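Local structure of fumarate lyase (Mesorhizobium sp., 3C8T) at residues E355-S360 / T423-Y428. The protein belongs to the fumarate lyase family of largely helical enzymes and assembles from four copies of its chain. Numbering follows the deposited sequence.
Sequences ENLDHS and TDPRNY
Leu357, in the short helix 350-357, packs on Pro425, the residue that opens a 3-10 turn between helices 416-422 and 432-440 in the region matching the adenylosuccinate lyase C-terminal family. The two side chains pass one another, running in opposite senses, and the branched end of the leucine rests against the CB corner of the proline ring: CG of Leu357 lies 3.7 Å from CB of Pro425, while CD1 and CD2 of Leu357 stand 3.8 and 3.9 Å from that same CB. Placing CG of Leu357 anti to its own backbone N (chi1 -177°) carries the fork onto the ring. Ile364 and Pro157 touch both residues, so the apolar patch continues beyond the pair.

The side chain of Asp358 runs roughly perpendicular to that of Pro425, its OD1 3.7 Å from Pro425 CG; this is packing, as no hydrogen bond joins the two segments. Within the turn, Asn427 N bonds to Asp424 O at 3.0 Å. Asp424 also forms an Asx turn over the proline: Arg426 N donates to Asp424 OD1 at 2.9 Å, with an N-H...O angle of 157°, reaching that oxygen from above the carboxylate plane, 48° out of it.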
loop_
_atom_site.group_PDB
_atom_site.type_symbol
_atom_site.label_atom_id
_atom_site.label_comp_id
_atom_site.label_asym_id
_atom_site.label_seq_id
_atom_site.Cartn_x
_atom_site.Cartn_y
_atom_site.Cartn_z
ATOM N N GLU A 355 4.145 -14.658 -38.472
ATOM C CA GLU A 355 4.854 -15.885 -38.134
ATOM C C GLU A 355 4.372 -16.482 -36.807
ATOM O O GLU A 355 4.164 -17.705 -36.698
ATOM C CB GLU A 355 6.356 -15.619 -38.130
ATOM C CG GLU A 355 7.256 -16.804 -37.671
ATOM C CD GLU A 355 8.744 -16.390 -37.565
ATOM O OE1 GLU A 355 9.428 -16.820 -36.593
ATOM O OE2 GLU A 355 9.218 -15.607 -38.451
ATOM N N ASN A 356 4.158 -15.639 -35.798
ATOM C CA ASN A 356 3.718 -16.165 -34.506
ATOM C C ASN A 356 2.258 -16.674 -34.595
ATOM O O ASN A 356 1.903 -17.688 -33.996
ATOM C CB ASN A 356 3.920 -15.127 -33.374
ATOM C CG ASN A 356 5.396 -14.735 -33.191
ATOM O OD1 ASN A 356 6.291 -15.526 -33.465
ATOM N ND2 ASN A 356 5.643 -13.527 -32.718
ATOM N N LEU A 357 1.437 -15.971 -35.361
ATOM C CA LEU A 357 0.074 -16.376 -35.597
ATOM C C LEU A 357 0.008 -17.780 -36.242
ATOM O O LEU A 357 -0.853 -18.561 -35.880
ATOM C CB LEU A 357 -0.693 -15.287 -36.402
ATOM C CG LEU A 357 -2.195 -15.472 -36.708
ATOM C CD1 LEU A 357 -3.078 -15.613 -35.487
ATOM C CD2 LEU A 357 -2.725 -14.356 -37.676
ATOM N N ASP A 358 0.933 -18.095 -37.159
ATOM C CA ASP A 358 1.014 -19.432 -37.760
ATOM C C ASP A 358 1.649 -20.506 -36.864
ATOM O O ASP A 358 1.634 -21.688 -37.226
ATOM C CB ASP A 358 1.737 -19.394 -39.118
ATOM C CG ASP A 358 0.928 -18.651 -40.212
ATOM O OD1 ASP A 358 -0.339 -18.624 -40.140
ATOM O OD2 ASP A 358 1.569 -18.089 -41.153
ATOM N N HIS A 359 2.157 -20.116 -35.687
ATOM C CA HIS A 359 2.888 -21.030 -34.795
ATOM C C HIS A 359 2.081 -22.323 -34.547
ATOM O O HIS A 359 2.630 -23.431 -34.657
ATOM C CB HIS A 359 3.292 -20.345 -33.460
ATOM C CG HIS A 359 3.932 -21.278 -32.469
ATOM N ND1 HIS A 359 3.203 -22.163 -31.698
ATOM C CD2 HIS A 359 5.237 -21.505 -32.166
ATOM C CE1 HIS A 359 4.030 -22.891 -30.964
ATOM N NE2 HIS A 359 5.269 -22.506 -31.222
ATOM N N SER A 360 0.793 -22.170 -34.235
ATOM C CA SER A 360 -0.083 -23.309 -33.908
ATOM C C SER A 360 -0.637 -24.057 -35.148
ATOM O O SER A 360 -1.337 -25.045 -35.009
ATOM C CB SER A 360 -1.238 -22.854 -33.009
ATOM O OG SER A 360 -2.097 -21.946 -33.708
ATOM N N THR A 423 -9.080 -23.085 -41.445
ATOM C CA THR A 423 -7.850 -23.247 -40.705
ATOM C C THR A 423 -6.820 -22.161 -40.960
ATOM O O THR A 423 -5.760 -22.197 -40.354
ATOM C CB THR A 423 -7.231 -24.676 -40.864
ATOM O OG1 THR A 423 -7.013 -24.978 -42.251
ATOM C CG2 THR A 423 -8.155 -25.711 -40.248
ATOM N N ASP A 424 -7.122 -21.201 -41.840
ATOM C CA ASP A 424 -6.280 -19.990 -42.018
ATOM C C ASP A 424 -6.698 -18.910 -41.027
ATOM O O ASP A 424 -7.786 -18.334 -41.139
ATOM C CB ASP A 424 -6.400 -19.410 -43.432
ATOM C CG ASP A 424 -5.426 -18.227 -43.689
ATOM O OD1 ASP A 424 -4.859 -17.617 -42.737
ATOM O OD2 ASP A 424 -5.239 -17.897 -44.883
ATOM N N PRO A 425 -5.826 -18.602 -40.060
ATOM C CA PRO A 425 -6.186 -17.611 -39.022
ATOM C C PRO A 425 -6.598 -16.234 -39.560
ATOM O O PRO A 425 -7.408 -15.541 -38.925
ATOM C CB PRO A 425 -4.916 -17.541 -38.142
ATOM C CG PRO A 425 -3.833 -18.039 -39.013
ATOM C CD PRO A 425 -4.468 -19.126 -39.854
ATOM N N ARG A 426 -6.088 -15.858 -40.732
ATOM C CA ARG A 426 -6.404 -14.538 -41.312
ATOM C C ARG A 426 -7.896 -14.382 -41.614
ATOM O O ARG A 426 -8.392 -13.255 -41.716
ATOM C CB ARG A 426 -5.551 -14.250 -42.553
ATOM N N ASN A 427 -8.622 -15.497 -41.699
ATOM C CA ASN A 427 -10.051 -15.477 -42.015
ATOM C C ASN A 427 -10.956 -15.369 -40.807
ATOM O O ASN A 427 -12.171 -15.414 -40.962
ATOM C CB ASN A 427 -10.479 -16.717 -42.840
ATOM C CG ASN A 427 -9.804 -16.760 -44.196
ATOM O OD1 ASN A 427 -9.616 -15.720 -44.819
ATOM N ND2 ASN A 427 -9.411 -17.943 -44.645
ATOM N N TYR A 428 -10.391 -15.230 -39.606
ATOM C CA TYR A 428 -11.224 -15.294 -38.386
ATOM C C TYR A 428 -11.041 -14.121 -37.430
ATOM O O TYR A 428 -10.695 -14.311 -36.261
ATOM C CB TYR A 428 -10.929 -16.605 -37.675
ATOM C CG TYR A 428 -12.037 -17.094 -36.787
ATOM C CD1 TYR A 428 -13.320 -17.259 -37.284
ATOM C CD2 TYR A 428 -11.795 -17.409 -35.437
ATOM C CE1 TYR A 428 -14.328 -17.727 -36.481
ATOM C CE2 TYR A 428 -12.805 -17.890 -34.628
ATOM C CZ TYR A 428 -14.081 -18.040 -35.149
ATOM O OH TYR A 428 -15.126 -18.539 -34.362
#